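Local coordinates for protein glucosamine--fructose-6-phosphate aminotransferase [isomerizing] (Francisella tularensis subsp. tularensis, PDB 3TBF) that probably catalyses the isomerase step of glucosamine-6-phosphate synthesis from fructose 6-phosphate and glutamine-derived ammonia, as the C-terminal domain of the amidotransferase, at residues Y66-T71 with K165-Q170; I149-K154 with L171-I176. One frame throughout, in Å; residues are numbered along the deposited sequence.

In the fold
Both contacts are buried, and both draw on helix 165-184: contact 1 uses its first turns, contact 2 the turns that follow. The centre of contact 1 lies about 4 Å from that of the chain, the centre of contact 2 about 12 Å. Contact 1 joins this helix to helix 63-80, where a phenylalanine edge and a glutamine side chain meet one alanine, with polar bonds close by. Contact 2 sets it against strand 149-152, an outermost strand, within this chain, of the five-stranded parallel sheet; there the packing is apolar, with a ring met over one face by an alanine methyl and at its edge by an isoleucine branch. Leu171 of contact 2 packs directly on Ala68 and Thr71 of contact 1.

Contact 1: residues Y66-T71 with K165-Q170; sequences YNAGMT and KAFTTQ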
ATOM      1  N   TYR A  66      -0.216   1.141  11.442  1.00 12.32           N
ATOM      2  CA  TYR A  66       0.046   0.331  10.291  1.00 12.35           C
ATOM      3  C   TYR A  66       1.345   0.770   9.622  1.00 12.13           C
ATOM      4  O   TYR A  66       2.155  -0.074   9.241  1.00 11.77           O
ATOM      5  CB  TYR A  66      -1.150   0.354   9.343  1.00 13.61           C
ATOM      6  CG  TYR A  66      -0.933  -0.186   7.974  1.00 11.17           C
ATOM      7  CD1 TYR A  66      -0.980  -1.541   7.742  1.00 10.93           C
ATOM      8  CD2 TYR A  66      -0.721   0.669   6.913  1.00 13.57           C
ATOM      9  CE1 TYR A  66      -0.805  -2.048   6.478  1.00 11.26           C
ATOM     10  CE2 TYR A  66      -0.539   0.200   5.636  1.00 12.78           C
ATOM     11  CZ  TYR A  66      -0.588  -1.154   5.420  1.00 14.81           C
ATOM     12  OH  TYR A  66      -0.389  -1.615   4.145  1.00 19.54           O
ATOM     13  N   ASN A  67       1.580   2.071   9.533  1.00 11.54           N
ATOM     14  CA  ASN A  67       2.861   2.542   9.037  1.00 11.54           C
ATOM     15  C   ASN A  67       4.042   2.029   9.869  1.00 12.29           C
ATOM     16  O   ASN A  67       5.075   1.664   9.320  1.00 12.59           O
ATOM     17  CB  ASN A  67       2.850   4.048   8.964  1.00 11.88           C
ATOM     18  CG  ASN A  67       1.807   4.561   8.000  1.00 13.46           C
ATOM     19  OD1 ASN A  67       1.387   3.847   7.124  1.00 13.90           O
ATOM     20  ND2 ASN A  67       1.330   5.786   8.213  1.00 14.17           N
ATOM     21  N   ALA A  68       3.868   1.899  11.183  1.00 11.27           N
ATOM     22  CA  ALA A  68       4.959   1.351  11.979  1.00 11.44           C
ATOM     23  C   ALA A  68       5.198  -0.104  11.609  1.00 11.37           C
ATOM     24  O   ALA A  68       6.335  -0.538  11.447  1.00 11.81           O
ATOM     25  CB  ALA A  68       4.683   1.511  13.531  1.00 10.06           C
ATOM     26  N   GLY A  69       4.117  -0.860  11.465  1.00 11.92           N
ATOM     27  CA  GLY A  69       4.210  -2.256  11.098  1.00 11.87           C
ATOM     28  C   GLY A  69       4.899  -2.498   9.781  1.00 13.07           C
ATOM     29  O   GLY A  69       5.719  -3.396   9.645  1.00 12.61           O
HETATM   30  N   MSE A  70       4.556  -1.699   8.789  1.00 14.84           N
HETATM   31  CA  MSE A  70       5.249  -1.743   7.517  1.00 15.81           C
HETATM   32  C   MSE A  70       6.747  -1.498   7.659  1.00 15.81           C
HETATM   33  O   MSE A  70       7.568  -2.115   6.959  1.00 15.24           O
HETATM   34  CB  MSE A  70       4.666  -0.674   6.578  1.00 17.08           C
HETATM   35  CG  MSE A  70       3.405  -1.118   5.903  1.00 19.02           C
HETATM   36 SE   MSE A  70       2.788   0.255   4.610  0.60 24.59          SE
HETATM   37  CE  MSE A  70       4.279   0.100   3.302  1.00 22.63           C
ATOM     38  N   THR A  71       7.125  -0.598   8.565  1.00 15.29           N
ATOM     39  CA  THR A  71       8.543  -0.333   8.740  1.00 14.70           C
ATOM     40  C   THR A  71       9.154  -1.610   9.292  1.00 15.37           C
ATOM     41  O   THR A  71      10.164  -2.112   8.821  1.00 17.14           O
ATOM     42  CB  THR A  71       8.753   0.818   9.696  1.00 14.59           C
ATOM     43  OG1 THR A  71       7.957   1.944   9.292  1.00 12.17           O
ATOM     44  CG2 THR A  71      10.170   1.217   9.730  1.00 13.81           C
ATOM     45  N   LYS A 165       4.806  10.596  19.566  1.00 19.29           N
ATOM     46  CA  LYS A 165       5.567   9.683  20.383  1.00 17.31           C
ATOM     47  C   LYS A 165       5.024   8.259  20.387  1.00 16.38           C
ATOM     48  O   LYS A 165       5.762   7.315  20.626  1.00 16.85           O
ATOM     49  CB  LYS A 165       5.724  10.247  21.774  1.00 18.13           C
ATOM     50  CG  LYS A 165       4.460  10.278  22.543  1.00 17.08           C
ATOM     51  CD  LYS A 165       4.559  11.121  23.742  1.00 13.76           C
ATOM     52  CE  LYS A 165       3.246  11.014  24.529  1.00 14.54           C
ATOM     53  NZ  LYS A 165       3.426  11.442  25.962  1.00 12.71           N
ATOM     54  N   ALA A 166       3.745   8.077  20.081  1.00 16.16           N
ATOM     55  CA  ALA A 166       3.184   6.727  19.946  1.00 14.76           C
ATOM     56  C   ALA A 166       3.781   6.006  18.736  1.00 14.10           C
ATOM     57  O   ALA A 166       3.932   4.802  18.767  1.00 15.04           O
ATOM     58  CB  ALA A 166       1.711   6.784  19.811  1.00 14.18           C
ATOM     59  N   PHE A 167       4.102   6.732  17.673  1.00 12.31           N
ATOM     60  CA  PHE A 167       4.669   6.122  16.519  1.00 12.14           C
ATOM     61  C   PHE A 167       6.118   5.712  16.718  1.00 12.56           C
ATOM     62  O   PHE A 167       6.488   4.590  16.407  1.00 13.93           O
ATOM     63  CB  PHE A 167       4.581   7.059  15.332  1.00 12.44           C
ATOM     64  CG  PHE A 167       5.238   6.521  14.095  1.00 11.97           C
ATOM     65  CD1 PHE A 167       4.641   5.538  13.360  1.00 13.76           C
ATOM     66  CD2 PHE A 167       6.436   7.024  13.668  1.00 14.93           C
ATOM     67  CE1 PHE A 167       5.247   5.060  12.173  1.00 15.64           C
ATOM     68  CE2 PHE A 167       7.052   6.571  12.501  1.00 15.84           C
ATOM     69  CZ  PHE A 167       6.490   5.567  11.773  1.00 14.93           C
ATOM     70  N   THR A 168       6.937   6.616  17.247  1.00 12.58           N
ATOM     71  CA  THR A 168       8.325   6.309  17.461  1.00 11.71           C
ATOM     72  C   THR A 168       8.537   5.221  18.501  1.00 11.22           C
ATOM     73  O   THR A 168       9.371   4.363  18.280  1.00 12.00           O
ATOM     74  CB  THR A 168       9.128   7.558  17.771  1.00 12.24           C
ATOM     75  OG1 THR A 168       8.497   8.293  18.826  1.00 12.76           O
ATOM     76  CG2 THR A 168       9.279   8.403  16.499  1.00  7.52           C
ATOM     77  N   THR A 169       7.751   5.228  19.581  1.00  9.78           N
ATOM     78  CA  THR A 169       7.811   4.158  20.548  1.00  9.20           C
ATOM     79  C   THR A 169       7.283   2.842  20.028  1.00  9.33           C
ATOM     80  O   THR A 169       7.760   1.760  20.448  1.00  7.83           O
ATOM     81  CB  THR A 169       7.088   4.502  21.876  1.00  9.60           C
ATOM     82  OG1 THR A 169       5.699   4.709  21.648  1.00  8.67           O
ATOM     83  CG2 THR A 169       7.689   5.741  22.517  1.00  6.21           C
ATOM     84  N   GLN A 170       6.320   2.877  19.097  1.00  9.91           N
ATOM     85  CA  GLN A 170       5.920   1.615  18.456  1.00  9.57           C
ATOM     86  C   GLN A 170       7.037   1.069  17.603  1.00  9.58           C
ATOM     87  O   GLN A 170       7.333  -0.117  17.663  1.00  9.65           O
ATOM     88  CB  GLN A 170       4.642   1.748  17.675  1.00 10.67           C
ATOM     89  CG  GLN A 170       3.419   1.903  18.569  1.00 10.88           C
ATOM     90  CD  GLN A 170       2.236   2.479  17.806  1.00 12.86           C
ATOM     91  OE1 GLN A 170       2.320   2.698  16.605  1.00 15.00           O
ATOM     92  NE2 GLN A 170       1.119   2.678  18.490  1.00 11.97           N
TER
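Phe167 and Ala68 meet by apolar packing, ring edge against helix. The CE1 corner of Phe167 lies 3.8 Å from Ala68 CB and comes to 3.6 Å from Ala68 N, while Asn67 C also lies at the ring's edge and in its plane. With CG anti to the backbone N (chi1 176°), the ring of Phe167 reaches across to helix 63-80, although its CB does not point there. Gln170 packs alongside: Gln170 OE1 stands 4.1 Å from Ala68 CB, and Gln170 CB is 4.2 Å from Ala68 CB. The helix segments run nearly parallel, their axes 9.5 Å apart at an angle of 25°.

The hydrogen bonds flank this packing; none joins the two segments. Gln170 OE1 is bonded to OG of Ser65, the residue just before 66-71 on helix 63-80, and Asn67 ND2 to Glu244 OE1 of helix 238-253, which also touches Phe167. Within 66-71, Thr71 OG1 bonds to Asn67 O at 2.9 Å. Thr71 N reaches that oxygen from the opposite face of the carbonyl plane, so two donors grip it.

Both helices belong to one SIS domain. The chemistry implies a buried helix-helix joint made by van der Waals packing, with no hydrogen bond between its segments, and with polar bonds at its border, one of them to helix 238-253 in the second SIS range.

Contact 2: residues I149-K154 with L171-I176; sequences IAFMTK and LVALAI
Two side-chain torsions bring Phe151 and Ile176 together. Phe151 holds CG anti to its own amide nitrogen (chi1 -178°), which carries the ring out from the strand to the helix; in Ile176 it is CG2 that stands anti to N, beside the carbonyl carbon, and this branch meets the ring. Ala173 has no chi1 to set; its CB points toward the strand segment.

The ring is engaged in two distinct ways. Over one face sits Ala173 CB, in a CH-pi contact 3.8 Å from the ring centroid of Phe151 and 27° off the normal. The methyl is displaced toward the rim, with Phe151 CE1 the nearest atom to Ala173 CB at 3.4 Å. At the edge, near the ring plane, Ile176 CG2 lies 3.7 Å from Phe151 CE2, and the two side chains cross at about a right angle. Ile176 CD1 adds a looser touch, 4.0 Å from Phe151 CZ.

Strand 149-152 is the last in the order 2-1-3-4-5 of a parallel sheet with helices packed against it, the alpha/beta fold of SIS domains, and helix 165-184 follows it in the chain. Backbone bonds tie Phe151 to Cys134 and Cys136 of neighbouring strand 129-136. Ile135 of that strand touches Ala173 and Leu174, so the helix rests on both strands.

Just beyond the strand, Thr153 turns its methyl to the same alanine: Thr153 CG2 is 4.0 Å from Ala173 CB. Its hydroxyl serves another purpose, with Thr153 OG1 hydrogen-bonded to Asn137 OD1. Thr28 of helix 21-30 also touches Phe151, and Ser32 in the loop after that helix touches Ile176.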
ATOM      1  N   ILE A 149       0.020 -12.034  24.774  1.00 26.34           N
ATOM      2  CA  ILE A 149       1.111 -11.275  25.338  1.00 25.54           C
ATOM      3  C   ILE A 149       1.067  -9.827  24.870  1.00 23.77           C
ATOM      4  O   ILE A 149       0.592  -9.518  23.785  1.00 23.93           O
ATOM      5  CB  ILE A 149       2.458 -11.956  25.029  1.00 26.73           C
ATOM      6  CG1 ILE A 149       2.712 -12.120  23.537  1.00 27.34           C
ATOM      7  CG2 ILE A 149       2.495 -13.369  25.594  1.00 29.22           C
ATOM      8  CD1 ILE A 149       4.109 -12.716  23.292  1.00 28.73           C
ATOM      9  N   ALA A 150       1.571  -8.942  25.692  1.00 22.52           N
ATOM     10  CA  ALA A 150       1.528  -7.535  25.424  1.00 22.39           C
ATOM     11  C   ALA A 150       2.921  -6.957  25.655  1.00 22.81           C
ATOM     12  O   ALA A 150       3.474  -7.094  26.711  1.00 23.90           O
ATOM     13  CB  ALA A 150       0.549  -6.879  26.345  1.00 22.14           C
ATOM     14  N   PHE A 151       3.489  -6.354  24.637  1.00 22.53           N
ATOM     15  CA  PHE A 151       4.641  -5.516  24.778  1.00 22.19           C
ATOM     16  C   PHE A 151       4.149  -4.062  24.885  1.00 20.87           C
ATOM     17  O   PHE A 151       3.561  -3.536  23.939  1.00 18.72           O
ATOM     18  CB  PHE A 151       5.555  -5.660  23.586  1.00 22.30           C
ATOM     19  CG  PHE A 151       6.783  -4.861  23.711  1.00 26.89           C
ATOM     20  CD1 PHE A 151       6.721  -3.500  24.047  1.00 31.94           C
ATOM     21  CD2 PHE A 151       8.014  -5.431  23.556  1.00 33.66           C
ATOM     22  CE1 PHE A 151       7.865  -2.724  24.198  1.00 31.49           C
ATOM     23  CE2 PHE A 151       9.174  -4.653  23.737  1.00 34.48           C
ATOM     24  CZ  PHE A 151       9.078  -3.293  24.042  1.00 32.63           C
HETATM   25  N   MSE A 152       4.416  -3.419  26.033  1.00 19.43           N
HETATM   26  CA  MSE A 152       3.914  -2.097  26.284  1.00 18.85           C
HETATM   27  C   MSE A 152       4.954  -1.057  25.847  1.00 18.49           C
HETATM   28  O   MSE A 152       6.098  -1.133  26.210  1.00 17.79           O
HETATM   29  CB  MSE A 152       3.654  -1.916  27.790  1.00 19.61           C
HETATM   30  CG  MSE A 152       2.748  -2.965  28.428  1.00 20.39           C
HETATM   31 SE   MSE A 152       1.018  -3.110  27.488  0.60 21.03          SE
HETATM   32  CE  MSE A 152       0.416  -1.265  27.925  1.00 21.95           C
ATOM     33  N   THR A 153       4.527  -0.083  25.067  1.00 17.77           N
ATOM     34  CA  THR A 153       5.295   1.108  24.828  1.00 17.47           C
ATOM     35  C   THR A 153       5.160   2.003  26.059  1.00 18.01           C
ATOM     36  O   THR A 153       4.311   1.791  26.882  1.00 17.72           O
ATOM     37  CB  THR A 153       4.772   1.843  23.587  1.00 17.20           C
ATOM     38  OG1 THR A 153       3.364   2.118  23.765  1.00 18.60           O
ATOM     39  CG2 THR A 153       4.980   0.988  22.319  1.00 15.45           C
ATOM     40  N   LYS A 154       6.051   2.966  26.220  1.00 19.00           N
ATOM     41  CA  LYS A 154       5.935   3.914  27.305  1.00 20.79           C
ATOM     42  C   LYS A 154       5.830   5.269  26.694  1.00 22.62           C
ATOM     43  O   LYS A 154       6.705   6.097  26.890  1.00 24.57           O
ATOM     44  CB  LYS A 154       7.152   3.928  28.174  1.00 19.66           C
ATOM     45  CG  LYS A 154       7.585   2.604  28.757  1.00 21.64           C
ATOM     46  CD  LYS A 154       6.461   1.764  29.187  1.00 23.77           C
ATOM     47  CE  LYS A 154       6.829   0.983  30.358  1.00 28.29           C
ATOM     48  NZ  LYS A 154       6.258  -0.354  30.323  1.00 30.31           N
ATOM     49  N   LEU A 171       7.711   1.926  16.860  1.00 10.91           N
ATOM     50  CA  LEU A 171       8.906   1.508  16.134  1.00 11.71           C
ATOM     51  C   LEU A 171       9.950   0.905  17.065  1.00 11.58           C
ATOM     52  O   LEU A 171      10.463  -0.156  16.832  1.00 11.54           O
ATOM     53  CB  LEU A 171       9.515   2.692  15.415  1.00 13.22           C
ATOM     54  CG  LEU A 171       9.253   3.016  13.912  1.00 14.68           C
ATOM     55  CD1 LEU A 171       8.262   2.146  13.206  1.00 12.92           C
ATOM     56  CD2 LEU A 171       8.917   4.469  13.730  1.00 15.74           C
ATOM     57  N   VAL A 172      10.269   1.574  18.147  1.00 11.67           N
ATOM     58  CA  VAL A 172      11.269   1.044  19.027  1.00 11.92           C
ATOM     59  C   VAL A 172      10.841  -0.323  19.591  1.00 12.37           C
ATOM     60  O   VAL A 172      11.635  -1.260  19.596  1.00 12.55           O
ATOM     61  CB  VAL A 172      11.618   2.051  20.144  1.00 13.12           C
ATOM     62  CG1 VAL A 172      12.393   1.400  21.259  1.00 14.49           C
ATOM     63  CG2 VAL A 172      12.443   3.179  19.597  1.00 10.43           C
ATOM     64  N   ALA A 173       9.587  -0.461  20.033  1.00 11.57           N
ATOM     65  CA  ALA A 173       9.131  -1.752  20.537  1.00 10.41           C
ATOM     66  C   ALA A 173       9.319  -2.831  19.472  1.00 11.00           C
ATOM     67  O   ALA A 173       9.707  -3.964  19.782  1.00 10.82           O
ATOM     68  CB  ALA A 173       7.688  -1.668  20.986  1.00  9.52           C
ATOM     69  N   LEU A 174       9.003  -2.512  18.218  1.00 11.80           N
ATOM     70  CA  LEU A 174       9.095  -3.503  17.145  1.00 11.10           C
ATOM     71  C   LEU A 174      10.537  -3.885  16.879  1.00 11.71           C
ATOM     72  O   LEU A 174      10.784  -5.029  16.550  1.00 12.18           O
ATOM     73  CB  LEU A 174       8.415  -3.008  15.867  1.00 11.48           C
ATOM     74  CG  LEU A 174       6.870  -3.080  15.858  1.00 11.86           C
ATOM     75  CD1 LEU A 174       6.217  -2.055  14.892  1.00 11.01           C
ATOM     76  CD2 LEU A 174       6.370  -4.464  15.554  1.00 11.77           C
ATOM     77  N   ALA A 175      11.477  -2.938  17.016  1.00 11.39           N
ATOM     78  CA  ALA A 175      12.914  -3.223  16.908  1.00 12.72           C
ATOM     79  C   ALA A 175      13.385  -4.161  17.991  1.00 12.61           C
ATOM     80  O   ALA A 175      14.194  -5.043  17.727  1.00 13.54           O
ATOM     81  CB  ALA A 175      13.767  -1.950  17.014  1.00 11.26           C
ATOM     82  N   ILE A 176      12.907  -3.947  19.208  1.00 12.43           N
ATOM     83  CA  ILE A 176      13.272  -4.799  20.325  1.00 12.96           C
ATOM     84  C   ILE A 176      12.728  -6.223  20.116  1.00 13.91           C
ATOM     85  O   ILE A 176      13.456  -7.176  20.248  1.00 14.21           O
ATOM     86  CB  ILE A 176      12.740  -4.222  21.658  1.00 13.36           C
ATOM     87  CG1 ILE A 176      13.570  -3.014  22.055  1.00 13.87           C
ATOM     88  CG2 ILE A 176      12.720  -5.281  22.785  1.00 10.60           C
ATOM     89  CD1 ILE A 176      12.838  -2.156  23.072  1.00 14.60           C
TER